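PDB 6LKI: sensor protein kinase HptS from Staphylococcus aureus, which is a sensor histidine kinase that, together with a partner protein, probably detects an extracellular sugar-phosphate signal and relays it into the cell by phosphotransfer. Local coordinates for residues B[89-94]-B[98-103]; B[47-52]-B[62-67]. All blocks are in the same frame, centred on the assembly; numbering follows the deposited sequence.

How the contacts relate
From the N terminus, the long helix 2-31 comes first and belongs to neither contact. Contact 2 then brings helix 39-55 against strand 59-66, closing a short connection, with nine residues between segments 47-52 and 62-67 and only three between helix and strand. Further along, contact 1 closes the tight hairpin between strands 84-92 and 97-106. The two are in series, neither nested nor crossing, yet their centres lie about 8 Å apart because strand 97-106 runs next to strand 59-66 in one antiparallel sheet. Backbone bonds seal that join: Met-99 N probably bonds to Ser-65 O at 2.8 Å, and Glu-63 N to Lys-101 O at 2.9 Å.

Contact 1: residues B[89-94]-B[98-103]; sequences HQLKFK and YMLKIY
Gln-90 and Met-99 face each other as a non-hydrogen-bonded antiparallel pair, and the glutamine can be traced along the thioether. Its CB lies 3.6 Å from Met-99 SD and its CG 3.7 Å from the same sulfur; CD and OE1 of Gln-90 follow at 4.1 and 4.0 Å from Met-99 SD. CG is anti to the backbone N (chi1 -175°), which starts an extended chain leading out of the hairpin, where NE2 hydrogen-bonds to the backbone of the chain of another protein. Met-99, bent at its second and third torsions, brings CE within 3.6 Å of His-89 O.

The other sheet face carries His-89, Leu-91, Tyr-98 and Leu-100. Leu-91 CD1 reaches diagonally to Leu-100 CB at 3.7 Å, while the rings of Phe-93 and Tyr-98 meet obliquely, their planes at 72°. A water in the plane of the His-89 ring joins ND1 to Leu-100 O, and NE2 bonds to Gln-21 of helix 2-31. Register is fixed by two reciprocal pairs of backbone bonds, His-89 with Leu-100 and Leu-91 with Tyr-98; Leu-100 N to His-89 O is nearly straight (2.8 Å, 176°). The alternating pairs mark antiparallel strands, and the short turn joining them makes a beta hairpin, with 84-92 outermost in this chain's 2-1-4-3 sheet and 97-106 inside it, consistent with a PAS- or Cache-like sensor domain.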
ATOM      1  N   HIS B  89       1.750   2.875 -15.157  1.00 30.94           N
ATOM      2  CA  HIS B  89       2.271   4.174 -15.557  1.00 33.08           C
ATOM      3  C   HIS B  89       2.203   5.139 -14.384  1.00 34.58           C
ATOM      4  O   HIS B  89       1.208   5.177 -13.657  1.00 31.98           O
ATOM      5  CB  HIS B  89       1.495   4.750 -16.751  1.00 34.44           C
ATOM      6  CG  HIS B  89       1.761   4.045 -18.044  1.00 35.37           C
ATOM      7  ND1 HIS B  89       1.016   2.968 -18.473  1.00 34.77           N
ATOM      8  CD2 HIS B  89       2.693   4.264 -19.002  1.00 37.14           C
ATOM      9  CE1 HIS B  89       1.477   2.552 -19.639  1.00 36.49           C
ATOM     10  NE2 HIS B  89       2.494   3.322 -19.983  1.00 38.16           N
ATOM     11  N   GLN B  90       3.273   5.910 -14.202  1.00 31.52           N
ATOM     12  CA  GLN B  90       3.312   6.995 -13.228  1.00 29.62           C
ATOM     13  C   GLN B  90       3.032   8.290 -13.983  1.00 31.97           C
ATOM     14  O   GLN B  90       3.842   8.719 -14.812  1.00 30.72           O
ATOM     15  CB  GLN B  90       4.661   7.043 -12.511  1.00 30.63           C
ATOM     16  CG  GLN B  90       4.739   8.073 -11.395  1.00 29.24           C
ATOM     17  CD  GLN B  90       5.892   7.817 -10.438  1.00 34.83           C
ATOM     18  OE1 GLN B  90       6.406   6.701 -10.347  1.00 29.92           O
ATOM     19  NE2 GLN B  90       6.299   8.853  -9.714  1.00 32.05           N
ATOM     20  N   LEU B  91       1.885   8.904 -13.705  1.00 29.23           N
ATOM     21  CA  LEU B  91       1.383  10.020 -14.495  1.00 32.27           C
ATOM     22  C   LEU B  91       1.339  11.290 -13.659  1.00 32.71           C
ATOM     23  O   LEU B  91       0.894  11.273 -12.507  1.00 32.32           O
ATOM     24  CB  LEU B  91      -0.015   9.716 -15.044  1.00 30.08           C
ATOM     25  CG  LEU B  91      -0.162   8.420 -15.844  1.00 32.95           C
ATOM     26  CD1 LEU B  91      -1.623   8.178 -16.199  1.00 31.19           C
ATOM     27  CD2 LEU B  91       0.698   8.464 -17.097  1.00 32.92           C
ATOM     28  N   LYS B  92       1.791  12.393 -14.251  1.00 36.65           N
ATOM     29  CA  LYS B  92       1.748  13.697 -13.599  1.00 36.81           C
ATOM     30  C   LYS B  92       0.487  14.426 -14.047  1.00 39.12           C
ATOM     31  O   LYS B  92       0.347  14.777 -15.223  1.00 38.63           O
ATOM     32  CB  LYS B  92       2.995  14.516 -13.927  1.00 41.49           C
ATOM     33  CG  LYS B  92       2.935  15.945 -13.402  1.00 47.30           C
ATOM     34  CD  LYS B  92       4.095  16.787 -13.908  1.00 53.89           C
ATOM     35  CE  LYS B  92       4.018  18.208 -13.368  1.00 53.62           C
ATOM     36  NZ  LYS B  92       2.732  18.874 -13.726  1.00 58.01           N
ATOM     37  N   PHE B  93      -0.433  14.644 -13.114  1.00 38.21           N
ATOM     38  CA  PHE B  93      -1.596  15.479 -13.351  1.00 35.46           C
ATOM     39  C   PHE B  93      -1.324  16.882 -12.812  1.00 42.18           C
ATOM     40  O   PHE B  93      -0.250  17.176 -12.282  1.00 40.02           O
ATOM     41  CB  PHE B  93      -2.844  14.859 -12.719  1.00 36.76           C
ATOM     42  CG  PHE B  93      -3.469  13.777 -13.555  1.00 37.17           C
ATOM     43  CD1 PHE B  93      -2.929  12.501 -13.580  1.00 35.63           C
ATOM     44  CD2 PHE B  93      -4.595  14.038 -14.320  1.00 33.30           C
ATOM     45  CE1 PHE B  93      -3.502  11.504 -14.349  1.00 35.34           C
ATOM     46  CE2 PHE B  93      -5.172  13.045 -15.093  1.00 34.25           C
ATOM     47  CZ  PHE B  93      -4.626  11.777 -15.108  1.00 34.14           C
ATOM     48  N   LYS B  94      -2.317  17.763 -12.953  1.00 40.66           N
ATOM     49  CA  LYS B  94      -2.129  19.155 -12.558  1.00 42.14           C
ATOM     50  C   LYS B  94      -1.941  19.301 -11.053  1.00 45.32           C
ATOM     51  O   LYS B  94      -1.201  20.187 -10.607  1.00 46.12           O
ATOM     52  CB  LYS B  94      -3.320  19.990 -13.026  1.00 44.25           C
ATOM     53  CG  LYS B  94      -3.143  21.490 -12.877  1.00 46.05           C
ATOM     54  CD  LYS B  94      -4.402  22.220 -13.316  1.00 56.86           C
ATOM     55  CE  LYS B  94      -4.241  23.725 -13.211  1.00 64.73           C
ATOM     56  NZ  LYS B  94      -3.190  24.240 -14.130  1.00 67.53           N
ATOM     57  N   TYR B  98      -0.402  10.461 -10.105  1.00 34.80           N
ATOM     58  CA  TYR B  98      -1.310   9.330 -10.003  1.00 31.52           C
ATOM     59  C   TYR B  98      -0.696   8.115 -10.684  1.00 34.56           C
ATOM     60  O   TYR B  98       0.011   8.237 -11.689  1.00 33.68           O
ATOM     61  CB  TYR B  98      -2.672   9.650 -10.634  1.00 30.85           C
ATOM     62  CG  TYR B  98      -3.478  10.677  -9.869  1.00 32.99           C
ATOM     63  CD1 TYR B  98      -3.133  12.024  -9.897  1.00 31.13           C
ATOM     64  CD2 TYR B  98      -4.588  10.301  -9.124  1.00 32.95           C
ATOM     65  CE1 TYR B  98      -3.867  12.964  -9.199  1.00 34.20           C
ATOM     66  CE2 TYR B  98      -5.327  11.232  -8.421  1.00 33.62           C
ATOM     67  CZ  TYR B  98      -4.963  12.562  -8.462  1.00 35.23           C
ATOM     68  OH  TYR B  98      -5.700  13.491  -7.765  1.00 36.71           O
ATOM     69  N   MET B  99      -0.965   6.941 -10.123  1.00 31.09           N
ATOM     70  CA  MET B  99      -0.527   5.678 -10.701  1.00 27.60           C
ATOM     71  C   MET B  99      -1.685   5.059 -11.471  1.00 31.25           C
ATOM     72  O   MET B  99      -2.790   4.925 -10.936  1.00 31.87           O
ATOM     73  CB  MET B  99      -0.038   4.714  -9.618  1.00 30.00           C
ATOM     74  CG  MET B  99       1.195   5.186  -8.857  1.00 29.57           C
ATOM     75  SD  MET B  99       2.623   5.481  -9.924  1.00 30.48           S
ATOM     76  CE  MET B  99       2.821   3.871 -10.681  1.00 28.37           C
ATOM     77  N   LEU B 100      -1.431   4.689 -12.723  1.00 30.37           N
ATOM     78  CA  LEU B 100      -2.428   4.053 -13.573  1.00 30.27           C
ATOM     79  C   LEU B 100      -2.019   2.607 -13.817  1.00 30.65           C
ATOM     80  O   LEU B 100      -0.972   2.348 -14.419  1.00 30.33           O
ATOM     81  CB  LEU B 100      -2.582   4.798 -14.900  1.00 27.81           C
ATOM     82  CG  LEU B 100      -3.501   4.129 -15.927  1.00 26.32           C
ATOM     83  CD1 LEU B 100      -4.923   4.019 -15.389  1.00 29.14           C
ATOM     84  CD2 LEU B 100      -3.479   4.878 -17.256  1.00 26.12           C
ATOM     85  N   LYS B 101      -2.840   1.691 -13.362  1.00 27.61           N
ATOM     86  CA  LYS B 101      -2.665   0.310 -13.651  1.00 29.83           C
ATOM     87  C   LYS B 101      -3.818  -0.226 -14.461  1.00 30.24           C
ATOM     88  O   LYS B 101      -4.908   0.068 -14.176  1.00 30.74           O
ATOM     89  CB  LYS B 101      -2.568  -0.460 -12.377  1.00 27.98           C
ATOM     90  CG  LYS B 101      -1.524   0.051 -11.460  1.00 34.62           C
ATOM     91  CD  LYS B 101      -1.118  -1.044 -10.529  1.00 38.56           C
ATOM     92  CE  LYS B 101      -0.840  -0.512  -9.162  1.00 53.71           C
ATOM     93  NZ  LYS B 101       0.389   0.313  -9.098  1.00 58.17           N
ATOM     94  N   ILE B 102      -3.520  -1.046 -15.454  1.00 29.38           N
ATOM     95  CA  ILE B 102      -4.531  -1.645 -16.318  1.00 28.08           C
ATOM     96  C   ILE B 102      -4.433  -3.158 -16.186  1.00 29.17           C
ATOM     97  O   ILE B 102      -3.354  -3.734 -16.369  1.00 29.14           O
ATOM     98  CB  ILE B 102      -4.362  -1.206 -17.783  1.00 30.88           C
ATOM     99  CG1 ILE B 102      -4.562   0.307 -17.905  1.00 31.16           C
ATOM    100  CG2 ILE B 102      -5.338  -1.949 -18.681  1.00 30.73           C
ATOM    101  CD1 ILE B 102      -4.392   0.837 -19.309  1.00 32.31           C
ATOM    102  N   TYR B 103      -5.554  -3.794 -15.860  1.00 29.07           N
ATOM    103  CA  TYR B 103      -5.623  -5.232 -15.651  1.00 31.16           C
ATOM    104  C   TYR B 103      -6.450  -5.877 -16.752  1.00 31.56           C
ATOM    105  O   TYR B 103      -7.446  -5.307 -17.207  1.00 30.49           O
ATOM    106  CB  TYR B 103      -6.239  -5.564 -14.287  1.00 31.66           C
ATOM    107  CG  TYR B 103      -5.455  -5.037 -13.109  1.00 28.48           C
ATOM    108  CD1 TYR B 103      -5.649  -3.743 -12.644  1.00 30.67           C
ATOM    109  CD2 TYR B 103      -4.521  -5.833 -12.462  1.00 35.49           C
ATOM    110  CE1 TYR B 103      -4.932  -3.256 -11.566  1.00 34.10           C
ATOM    111  CE2 TYR B 103      -3.801  -5.357 -11.382  1.00 34.05           C
ATOM    112  CZ  TYR B 103      -4.011  -4.068 -10.940  1.00 34.51           C
ATOM    113  OH  TYR B 103      -3.295  -3.588  -9.868  1.00 37.98           O
TER
HETATM  114  O   HOH W   1      -1.145   1.656 -17.250  1.00 34.92           O

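Contact 2: residues B[47-52]-B[62-67]; sequences RELLKL and YELSGP
Tyr-62, whose ring meets Leu-49 and Leu-50 of the helix, is held by side chains at both polar atoms of its backbone: Asn-73 OD1 bonds to its N, and Thr-72 OG1 to its O. No hydrogen bond runs between 47-52 and 62-67; the two outside bonds hold the Tyr-62 backbone while its ring makes apolar contacts.

Leu-49 lies across one face of the ring. Its CB sits 4.0 Å from the ring centroid and only 15° off the normal, a CH-pi approach displaced toward the rim on the CE2 side. On the same face, CD1 of the leucine comes down near the other rim, 3.9 Å from both CD1 and CE1 of Tyr-62, so the branched chain spans the ring obliquely. Leu-50 arrives instead at the edge: its CD2 lies in the ring plane, 3.8 Å from Tyr-62 CE2, and its CG is 3.4 Å from Tyr-62 OH. Contacts on a face and at an edge, made by consecutive helix residues, should limit the ring's rotation. The tyrosine attains this position with CG between the backbone N and the carbonyl carbon (chi1 57°), the crowded position, from which the ring reaches Leu-49 and Leu-50.

Further along the strand, Leu-64 CD2 makes a looser touch with Leu-49 CD1 at 4.2 Å. Leu-100 of strand 97-106 packs on both Tyr-62 and Leu-64, and Ile-53 adds a further helix contact to the tyrosine. The axes of 47-52 and 62-66 approach to 10.6 Å at 155° between their N-to-C directions, so these segments run roughly antiparallel: a helix-on-sheet layer in which Leu-49 and Leu-50 pack on strand 59-66 of a sensor domain that is probably PAS- or Cache-like.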
ATOM      1  N   ARG B  47     -13.724   9.848 -19.133  1.00 24.05           N
ATOM      2  CA  ARG B  47     -14.128   9.713 -20.529  1.00 27.61           C
ATOM      3  C   ARG B  47     -12.990   9.170 -21.384  1.00 30.01           C
ATOM      4  O   ARG B  47     -13.205   8.297 -22.234  1.00 29.42           O
ATOM      5  CB  ARG B  47     -14.606  11.061 -21.070  1.00 27.93           C
ATOM      6  CG  ARG B  47     -15.990  11.476 -20.591  1.00 32.01           C
ATOM      7  CD  ARG B  47     -16.283  12.920 -20.968  1.00 32.17           C
ATOM      8  NE  ARG B  47     -17.627  13.336 -20.572  1.00 31.13           N
ATOM      9  CZ  ARG B  47     -18.075  14.585 -20.659  1.00 31.94           C
ATOM     10  NH1 ARG B  47     -17.286  15.542 -21.129  1.00 31.53           N
ATOM     11  NH2 ARG B  47     -19.310  14.878 -20.275  1.00 31.86           N
ATOM     12  N   GLU B  48     -11.770   9.673 -21.173  1.00 28.53           N
ATOM     13  CA  GLU B  48     -10.635   9.209 -21.962  1.00 29.22           C
ATOM     14  C   GLU B  48     -10.275   7.767 -21.628  1.00 29.22           C
ATOM     15  O   GLU B  48      -9.966   6.975 -22.526  1.00 31.23           O
ATOM     16  CB  GLU B  48      -9.432  10.128 -21.738  1.00 33.27           C
ATOM     17  CG  GLU B  48      -9.651  11.551 -22.218  1.00 35.59           C
ATOM     18  CD  GLU B  48     -10.027  11.614 -23.685  1.00 41.68           C
ATOM     19  OE1 GLU B  48      -9.266  11.076 -24.516  1.00 41.26           O
ATOM     20  OE2 GLU B  48     -11.087  12.193 -24.005  1.00 43.38           O
ATOM     21  N   LEU B  49     -10.314   7.407 -20.342  1.00 26.67           N
ATOM     22  CA  LEU B  49      -9.959   6.048 -19.944  1.00 29.22           C
ATOM     23  C   LEU B  49     -10.993   5.037 -20.426  1.00 30.15           C
ATOM     24  O   LEU B  49     -10.635   3.964 -20.926  1.00 30.25           O
ATOM     25  CB  LEU B  49      -9.797   5.971 -18.425  1.00 29.45           C
ATOM     26  CG  LEU B  49      -8.573   6.672 -17.828  1.00 27.66           C
ATOM     27  CD1 LEU B  49      -8.625   6.650 -16.308  1.00 28.08           C
ATOM     28  CD2 LEU B  49      -7.282   6.038 -18.328  1.00 31.73           C
ATOM     29  N   LEU B  50     -12.282   5.357 -20.286  1.00 27.36           N
ATOM     30  CA  LEU B  50     -13.314   4.453 -20.779  1.00 28.62           C
ATOM     31  C   LEU B  50     -13.298   4.359 -22.300  1.00 28.90           C
ATOM     32  O   LEU B  50     -13.611   3.300 -22.858  1.00 30.66           O
ATOM     33  CB  LEU B  50     -14.687   4.903 -20.279  1.00 27.80           C
ATOM     34  CG  LEU B  50     -14.926   4.635 -18.792  1.00 27.94           C
ATOM     35  CD1 LEU B  50     -16.157   5.374 -18.294  1.00 28.49           C
ATOM     36  CD2 LEU B  50     -15.054   3.142 -18.536  1.00 30.64           C
ATOM     37  N   LYS B  51     -12.936   5.445 -22.987  1.00 31.62           N
ATOM     38  CA  LYS B  51     -12.782   5.377 -24.436  1.00 34.19           C
ATOM     39  C   LYS B  51     -11.661   4.420 -24.819  1.00 33.52           C
ATOM     40  O   LYS B  51     -11.803   3.628 -25.758  1.00 34.84           O
ATOM     41  CB  LYS B  51     -12.517   6.773 -25.001  1.00 33.17           C
ATOM     42  CG  LYS B  51     -12.438   6.831 -26.518  1.00 40.89           C
ATOM     43  CD  LYS B  51     -12.368   8.270 -27.006  1.00 42.81           C
ATOM     44  CE  LYS B  51     -13.547   9.083 -26.491  1.00 48.19           C
ATOM     45  NZ  LYS B  51     -13.439  10.522 -26.857  1.00 56.61           N
ATOM     46  N   LEU B  52     -10.541   4.473 -24.092  1.00 33.79           N
ATOM     47  CA  LEU B  52      -9.424   3.576 -24.372  1.00 33.77           C
ATOM     48  C   LEU B  52      -9.791   2.126 -24.082  1.00 35.48           C
ATOM     49  O   LEU B  52      -9.442   1.227 -24.857  1.00 33.08           O
ATOM     50  CB  LEU B  52      -8.205   3.992 -23.550  1.00 35.36           C
ATOM     51  CG  LEU B  52      -7.017   3.027 -23.540  1.00 35.97           C
ATOM     52  CD1 LEU B  52      -6.283   3.067 -24.875  1.00 36.02           C
ATOM     53  CD2 LEU B  52      -6.073   3.341 -22.389  1.00 35.04           C
ATOM     54  N   TYR B  62      -9.193  -0.448 -15.321  1.00 25.37           N
ATOM     55  CA  TYR B  62      -8.177   0.510 -14.919  1.00 25.55           C
ATOM     56  C   TYR B  62      -8.338   0.867 -13.447  1.00 29.43           C
ATOM     57  O   TYR B  62      -9.448   0.886 -12.907  1.00 29.50           O
ATOM     58  CB  TYR B  62      -8.230   1.780 -15.776  1.00 26.10           C
ATOM     59  CG  TYR B  62      -9.562   2.506 -15.780  1.00 29.51           C
ATOM     60  CD1 TYR B  62      -9.915   3.366 -14.745  1.00 28.41           C
ATOM     61  CD2 TYR B  62     -10.454   2.349 -16.832  1.00 26.79           C
ATOM     62  CE1 TYR B  62     -11.130   4.034 -14.751  1.00 25.78           C
ATOM     63  CE2 TYR B  62     -11.666   3.015 -16.849  1.00 27.96           C
ATOM     64  CZ  TYR B  62     -12.000   3.855 -15.807  1.00 27.25           C
ATOM     65  OH  TYR B  62     -13.207   4.515 -15.823  1.00 29.77           O
ATOM     66  N   GLU B  63      -7.207   1.133 -12.801  1.00 25.13           N
ATOM     67  CA  GLU B  63      -7.165   1.675 -11.447  1.00 28.56           C
ATOM     68  C   GLU B  63      -6.269   2.905 -11.486  1.00 28.77           C
ATOM     69  O   GLU B  63      -5.065   2.792 -11.738  1.00 30.62           O
ATOM     70  CB  GLU B  63      -6.647   0.644 -10.442  1.00 29.83           C
ATOM     71  CG  GLU B  63      -7.626  -0.485 -10.144  1.00 31.38           C
ATOM     72  CD  GLU B  63      -7.200  -1.334  -8.958  1.00 34.06           C
ATOM     73  OE1 GLU B  63      -6.065  -1.154  -8.471  1.00 37.40           O
ATOM     74  OE2 GLU B  63      -8.003  -2.181  -8.511  1.00 32.39           O
ATOM     75  N   LEU B  64      -6.858   4.078 -11.273  1.00 26.76           N
ATOM     76  CA  LEU B  64      -6.128   5.340 -11.225  1.00 29.49           C
ATOM     77  C   LEU B  64      -6.056   5.765  -9.765  1.00 29.76           C
ATOM     78  O   LEU B  64      -7.064   6.184  -9.184  1.00 27.78           O
ATOM     79  CB  LEU B  64      -6.808   6.404 -12.085  1.00 28.88           C
ATOM     80  CG  LEU B  64      -6.041   7.709 -12.300  1.00 29.62           C
ATOM     81  CD1 LEU B  64      -4.697   7.449 -12.968  1.00 27.77           C
ATOM     82  CD2 LEU B  64      -6.874   8.687 -13.117  1.00 30.32           C
ATOM     83  N   SER B  65      -4.871   5.652  -9.172  1.00 25.52           N
ATOM     84  CA  SER B  65      -4.691   5.815  -7.736  1.00 29.19           C
ATOM     85  C   SER B  65      -3.883   7.070  -7.443  1.00 32.12           C
ATOM     86  O   SER B  65      -2.805   7.271  -8.013  1.00 32.16           O
ATOM     87  CB  SER B  65      -3.999   4.592  -7.132  1.00 31.29           C
ATOM     88  OG  SER B  65      -4.726   3.409  -7.416  1.00 34.22           O
ATOM     89  N   GLY B  66      -4.404   7.903  -6.547  1.00 31.89           N
ATOM     90  CA  GLY B  66      -3.695   9.065  -6.072  1.00 33.22           C
ATOM     91  C   GLY B  66      -3.870   9.225  -4.578  1.00 33.71           C
ATOM     92  O   GLY B  66      -4.485   8.387  -3.913  1.00 37.41           O
ATOM     93  N   PRO B  67      -3.324  10.309  -4.016  1.00 34.62           N
ATOM     94  CA  PRO B  67      -3.457  10.537  -2.569  1.00 36.70           C
ATOM     95  C   PRO B  67      -4.908  10.585  -2.116  1.00 36.67           C
ATOM     96  O   PRO B  67      -5.633  11.539  -2.418  1.00 37.10           O
ATOM     97  CB  PRO B  67      -2.752  11.886  -2.355  1.00 43.28           C
ATOM     98  CG  PRO B  67      -2.638  12.502  -3.723  1.00 42.78           C
ATOM     99  CD  PRO B  67      -2.525  11.355  -4.673  1.00 38.40           C
TER